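Local coordinates for sister chromatid cohesion protein (Chaetomium thermophilum, PDB 5T8V) that probably helps load the cohesin complex onto chromatin, this chain being the C-terminal, HEAT-repeat part of the Scc2 cohesin loader, at residues A[416-429]-A[594-606]. Sequence-based numbering, arbitrary orientation.
Sequences LDNPDWPAAELLLR and KLSYSIILLRSQF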
loop_
_atom_site.group_PDB
_atom_site.type_symbol
_atom_site.label_atom_id
_atom_site.label_comp_id
_atom_site.label_asym_id
_atom_site.label_seq_id
_atom_site.Cartn_x
_atom_site.Cartn_y
_atom_site.Cartn_z
ATOM N N LEU A 416 5.745 -0.083 27.679
ATOM C CA LEU A 416 6.250 -1.385 27.250
ATOM C C LEU A 416 7.669 -1.624 27.754
ATOM O O LEU A 416 7.948 -2.636 28.407
ATOM C CB LEU A 416 6.198 -1.487 25.724
ATOM C CG LEU A 416 6.812 -2.742 25.093
ATOM C CD1 LEU A 416 6.132 -4.010 25.596
ATOM C CD2 LEU A 416 6.730 -2.666 23.577
ATOM N N ASP A 417 8.581 -0.695 27.462
ATOM C CA ASP A 417 9.986 -0.849 27.817
ATOM C C ASP A 417 10.325 -0.202 29.152
ATOM O O ASP A 417 11.481 0.180 29.374
ATOM C CB ASP A 417 10.875 -0.283 26.707
ATOM C CG ASP A 417 10.651 1.198 26.471
ATOM O OD1 ASP A 417 9.538 1.691 26.755
ATOM O OD2 ASP A 417 11.591 1.871 25.993
ATOM N N ASN A 418 9.351 -0.077 30.051
ATOM C CA ASN A 418 9.587 0.519 31.357
ATOM C C ASN A 418 9.680 -0.590 32.395
ATOM O O ASN A 418 8.673 -1.271 32.645
ATOM C CB ASN A 418 8.467 1.491 31.714
ATOM C CG ASN A 418 8.783 2.313 32.943
ATOM O OD1 ASN A 418 9.456 1.843 33.862
ATOM N ND2 ASN A 418 8.306 3.550 32.966
ATOM N N PRO A 419 10.837 -0.816 33.025
ATOM C CA PRO A 419 10.931 -1.923 33.995
ATOM C C PRO A 419 10.017 -1.758 35.194
ATOM O O PRO A 419 9.767 -2.743 35.899
ATOM C CB PRO A 419 12.409 -1.909 34.407
ATOM C CG PRO A 419 12.889 -0.535 34.086
ATOM C CD PRO A 419 12.118 -0.104 32.880
ATOM N N ASP A 420 9.515 -0.549 35.455
ATOM C CA ASP A 420 8.541 -0.352 36.523
ATOM C C ASP A 420 7.202 -0.997 36.208
ATOM O O ASP A 420 6.379 -1.161 37.116
ATOM C CB ASP A 420 8.315 1.140 36.774
ATOM C CG ASP A 420 9.508 1.810 37.411
ATOM O OD1 ASP A 420 10.613 1.230 37.374
ATOM O OD2 ASP A 420 9.338 2.925 37.946
ATOM N N TRP A 421 6.963 -1.367 34.951
ATOM C CA TRP A 421 5.635 -1.776 34.492
ATOM C C TRP A 421 5.747 -3.023 33.623
ATOM O O TRP A 421 5.424 -3.004 32.433
ATOM C CB TRP A 421 4.966 -0.629 33.738
ATOM C CG TRP A 421 4.724 0.569 34.597
ATOM C CD1 TRP A 421 5.449 1.723 34.618
ATOM C CD2 TRP A 421 3.689 0.725 35.576
ATOM N NE1 TRP A 421 4.927 2.592 35.547
ATOM C CE2 TRP A 421 3.846 2.003 36.148
ATOM C CE3 TRP A 421 2.644 -0.091 36.023
ATOM C CZ2 TRP A 421 2.996 2.486 37.141
ATOM C CZ3 TRP A 421 1.801 0.391 37.010
ATOM C CH2 TRP A 421 1.983 1.667 37.557
ATOM N N PRO A 422 6.195 -4.142 34.202
ATOM C CA PRO A 422 6.327 -5.376 33.412
ATOM C C PRO A 422 5.006 -5.954 32.928
ATOM O O PRO A 422 5.026 -6.859 32.083
ATOM C CB PRO A 422 7.034 -6.338 34.377
ATOM C CG PRO A 422 6.761 -5.799 35.732
ATOM C CD PRO A 422 6.697 -4.310 35.575
ATOM N N ALA A 423 3.865 -5.471 33.420
ATOM C CA ALA A 423 2.580 -5.966 32.944
ATOM C C ALA A 423 2.209 -5.424 31.571
ATOM O O ALA A 423 1.269 -5.939 30.954
ATOM C CB ALA A 423 1.477 -5.617 33.944
ATOM N N ALA A 424 2.913 -4.403 31.080
ATOM C CA ALA A 424 2.645 -3.894 29.741
ATOM C C ALA A 424 2.872 -4.974 28.692
ATOM O O ALA A 424 2.043 -5.174 27.798
ATOM C CB ALA A 424 3.529 -2.679 29.451
ATOM N N GLU A 425 4.001 -5.680 28.781
ATOM C CA GLU A 425 4.290 -6.718 27.802
ATOM C C GLU A 425 3.300 -7.868 27.902
ATOM O O GLU A 425 3.034 -8.536 26.899
ATOM C CB GLU A 425 5.720 -7.232 27.979
ATOM C CG GLU A 425 6.126 -8.333 26.993
ATOM C CD GLU A 425 5.674 -9.718 27.420
ATOM O OE1 GLU A 425 5.382 -9.910 28.622
ATOM O OE2 GLU A 425 5.604 -10.616 26.553
ATOM N N LEU A 426 2.754 -8.123 29.090
ATOM C CA LEU A 426 1.812 -9.226 29.247
ATOM C C LEU A 426 0.448 -8.868 28.669
ATOM O O LEU A 426 -0.142 -9.648 27.907
ATOM C CB LEU A 426 1.697 -9.602 30.726
ATOM C CG LEU A 426 0.708 -10.714 31.081
ATOM C CD1 LEU A 426 0.953 -11.962 30.252
ATOM C CD2 LEU A 426 0.807 -11.032 32.562
ATOM N N LEU A 427 -0.063 -7.685 29.015
ATOM C CA LEU A 427 -1.322 -7.223 28.443
ATOM C C LEU A 427 -1.223 -7.123 26.926
ATOM O O LEU A 427 -2.103 -7.600 26.199
ATOM C CB LEU A 427 -1.698 -5.876 29.055
ATOM C CG LEU A 427 -2.073 -5.919 30.537
ATOM C CD1 LEU A 427 -1.951 -4.545 31.160
ATOM C CD2 LEU A 427 -3.485 -6.452 30.701
ATOM N N LEU A 428 -0.144 -6.510 26.432
ATOM C CA LEU A 428 0.054 -6.401 24.990
ATOM C C LEU A 428 0.236 -7.767 24.345
ATOM O O LEU A 428 -0.185 -7.973 23.203
ATOM C CB LEU A 428 1.264 -5.516 24.697
ATOM C CG LEU A 428 1.094 -4.027 24.992
ATOM C CD1 LEU A 428 2.448 -3.329 24.992
ATOM C CD2 LEU A 428 0.165 -3.387 23.977
ATOM N N ARG A 429 0.866 -8.707 25.051
ATOM C CA ARG A 429 1.054 -10.048 24.508
ATOM C C ARG A 429 -0.285 -10.740 24.297
ATOM O O ARG A 429 -0.567 -11.258 23.211
ATOM C CB ARG A 429 1.938 -10.876 25.441
ATOM C CG ARG A 429 2.274 -12.267 24.917
ATOM C CD ARG A 429 2.440 -13.263 26.054
ATOM N NE ARG A 429 3.461 -12.846 27.010
ATOM C CZ ARG A 429 3.692 -13.454 28.168
ATOM N NH1 ARG A 429 2.973 -14.508 28.528
ATOM N NH2 ARG A 429 4.642 -13.002 28.974
ATOM N N LYS A 594 17.429 0.169 31.335
ATOM C CA LYS A 594 16.539 0.199 30.181
ATOM C C LYS A 594 17.009 -0.769 29.099
ATOM O O LYS A 594 16.200 -1.510 28.526
ATOM C CB LYS A 594 16.443 1.623 29.634
ATOM C CG LYS A 594 15.734 1.730 28.294
ATOM C CD LYS A 594 14.735 2.869 28.274
ATOM C CE LYS A 594 13.484 2.517 29.051
ATOM N NZ LYS A 594 12.331 3.393 28.684
ATOM N N LEU A 595 18.312 -0.785 28.810
ATOM C CA LEU A 595 18.825 -1.721 27.814
ATOM C C LEU A 595 18.616 -3.161 28.260
ATOM O O LEU A 595 18.230 -4.016 27.456
ATOM C CB LEU A 595 20.308 -1.457 27.540
ATOM C CG LEU A 595 20.996 -2.418 26.566
ATOM C CD1 LEU A 595 20.239 -2.519 25.253
ATOM C CD2 LEU A 595 22.420 -1.971 26.312
ATOM N N SER A 596 18.864 -3.450 29.539
ATOM C CA SER A 596 18.664 -4.801 30.051
ATOM C C SER A 596 17.228 -5.256 29.838
ATOM O O SER A 596 16.967 -6.285 29.199
ATOM C CB SER A 596 19.029 -4.853 31.534
ATOM O OG SER A 596 20.395 -4.540 31.731
ATOM N N TYR A 597 16.273 -4.488 30.363
ATOM C CA TYR A 597 14.876 -4.879 30.242
ATOM C C TYR A 597 14.447 -4.963 28.783
ATOM O O TYR A 597 13.641 -5.828 28.424
ATOM C CB TYR A 597 13.987 -3.901 31.012
ATOM C CG TYR A 597 12.540 -4.326 31.045
ATOM C CD1 TYR A 597 12.148 -5.464 31.740
ATOM C CD2 TYR A 597 11.569 -3.600 30.377
ATOM C CE1 TYR A 597 10.831 -5.863 31.766
ATOM C CE2 TYR A 597 10.247 -3.992 30.400
ATOM C CZ TYR A 597 9.885 -5.127 31.096
ATOM O OH TYR A 597 8.567 -5.521 31.122
ATOM N N SER A 598 14.978 -4.089 27.926
ATOM C CA SER A 598 14.638 -4.158 26.509
ATOM C C SER A 598 15.148 -5.454 25.887
ATOM O O SER A 598 14.445 -6.087 25.089
ATOM C CB SER A 598 15.210 -2.946 25.776
ATOM O OG SER A 598 14.762 -1.736 26.365
ATOM N N ILE A 599 16.368 -5.863 26.238
ATOM C CA ILE A 599 16.878 -7.152 25.779
ATOM C C ILE A 599 15.952 -8.272 26.231
ATOM O O ILE A 599 15.625 -9.178 25.456
ATOM C CB ILE A 599 18.318 -7.362 26.285
ATOM C CG1 ILE A 599 19.271 -6.402 25.572
ATOM C CG2 ILE A 599 18.777 -8.794 26.053
ATOM C CD1 ILE A 599 20.558 -6.147 26.329
ATOM N N ILE A 600 15.512 -8.229 27.490
ATOM C CA ILE A 600 14.552 -9.222 27.963
ATOM C C ILE A 600 13.299 -9.207 27.096
ATOM O O ILE A 600 12.753 -10.262 26.748
ATOM C CB ILE A 600 14.226 -8.978 29.448
ATOM C CG1 ILE A 600 15.467 -9.258 30.301
ATOM C CG2 ILE A 600 13.060 -9.859 29.901
ATOM C CD1 ILE A 600 15.341 -8.829 31.737
ATOM N N LEU A 601 12.827 -8.015 26.727
ATOM C CA LEU A 601 11.603 -7.915 25.940
ATOM C C LEU A 601 11.784 -8.511 24.551
ATOM O O LEU A 601 10.866 -9.148 24.024
ATOM C CB LEU A 601 11.159 -6.455 25.844
ATOM C CG LEU A 601 10.538 -5.849 27.105
ATOM C CD1 LEU A 601 10.306 -4.367 26.904
ATOM C CD2 LEU A 601 9.227 -6.541 27.474
ATOM N N LEU A 602 12.952 -8.311 23.935
ATOM C CA LEU A 602 13.170 -8.863 22.602
ATOM C C LEU A 602 12.978 -10.370 22.566
ATOM O O LEU A 602 12.675 -10.918 21.503
ATOM C CB LEU A 602 14.571 -8.515 22.099
ATOM C CG LEU A 602 14.829 -7.047 21.754
ATOM C CD1 LEU A 602 16.275 -6.861 21.338
ATOM C CD2 LEU A 602 13.893 -6.561 20.657
ATOM N N ARG A 603 13.142 -11.049 23.699
ATOM C CA ARG A 603 12.929 -12.485 23.788
ATOM C C ARG A 603 11.578 -12.836 24.394
ATOM O O ARG A 603 11.315 -14.015 24.651
ATOM C CB ARG A 603 14.049 -13.129 24.605
ATOM C CG ARG A 603 15.448 -12.750 24.145
ATOM C CD ARG A 603 15.681 -13.084 22.680
ATOM N NE ARG A 603 15.491 -14.505 22.407
ATOM C CZ ARG A 603 15.809 -15.095 21.261
ATOM N NH1 ARG A 603 16.341 -14.389 20.274
ATOM N NH2 ARG A 603 15.603 -16.394 21.101
ATOM N N SER A 604 10.722 -11.847 24.635
ATOM C CA SER A 604 9.380 -12.115 25.121
ATOM C C SER A 604 8.500 -12.600 23.977
ATOM O O SER A 604 8.780 -12.365 22.800
ATOM C CB SER A 604 8.769 -10.865 25.754
ATOM O OG SER A 604 8.400 -9.914 24.766
ATOM N N GLN A 605 7.418 -13.291 24.338
ATOM C CA GLN A 605 6.517 -13.825 23.324
ATOM C C GLN A 605 5.872 -12.712 22.509
ATOM O O GLN A 605 5.508 -12.923 21.347
ATOM C CB GLN A 605 5.449 -14.697 23.983
ATOM C CG GLN A 605 4.547 -15.409 22.998
ATOM C CD GLN A 605 3.464 -16.223 23.675
ATOM O OE1 GLN A 605 3.458 -16.383 24.899
ATOM N NE2 GLN A 605 2.533 -16.742 22.878
ATOM N N PHE A 606 5.731 -11.521 23.090
ATOM C CA PHE A 606 5.142 -10.400 22.363
ATOM C C PHE A 606 6.058 -9.933 21.236
ATOM O O PHE A 606 5.673 -9.941 20.061
ATOM C CB PHE A 606 4.845 -9.253 23.331
ATOM C CG PHE A 606 4.459 -7.970 22.654
ATOM C CD1 PHE A 606 3.301 -7.887 21.901
ATOM C CD2 PHE A 606 5.251 -6.842 22.781
ATOM C CE1 PHE A 606 2.944 -6.707 21.280
ATOM C CE2 PHE A 606 4.898 -5.659 22.162
ATOM C CZ PHE A 606 3.743 -5.591 21.412
#
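Lys-594 and Asp-417 form the one salt bridge between residues 416-429 and 594-606, with NZ of Lys-594 3.2 Å from OD2 of Asp-417. The geometry makes it a weak hydrogen bond. The lysine chain bends at chi2 and chi3 to bring its ammonium group to the carboxylate. At the other end of the contact the charge pairing stays within helix 423-440: Arg-429 grips Glu-425 side-on, NE donating to OE2 at 3.1 Å with an N-H...O angle of 166°, and NH2 to the syn lone pair of OE1. Ser-604 and Gln-605 pack against this pair, the Gln-605 chain crossing that of Arg-429 at about a right angle. Ser-604 OG donates to Leu-601 O, in the carbonyl plane and on a lone pair, at 2.7 Å.

Between the charged ends lies Tyr-597, directed at the loop by CG standing opposite the backbone N (chi1 -174°). Pro-419 CA sits over one ring face, 4.1 Å from the centroid and 11° off the normal, a CH-pi contact; Leu-601 CG of its own helix lies toward the rim of the opposite face. Leu-416 O meets the ring edge in plane. Leu-601 spreads its two methyls, CD1 against Asp-417 CA and CD2 3.6 Å from Glu-425 CB. Farther along, Phe-606 takes Leu-428 CB over a face, 4.1 Å from its centroid, and Leu-416 CD2 at its edge, 3.8 Å from CE2. Helix 509-520 extends the packing, Thr-513 touching both Pro-419 and Ser-596.

The segments bury 755 Å² against each other, both sides summed, and most touching residues are buried. With a single, weak hydrogen bond between them, aromatic and aliphatic contacts make up most of the interface, joining the loop before helix 423-440, and the start of that helix, to helix 590-602 and the residues after it, with polar pairs toward the ends.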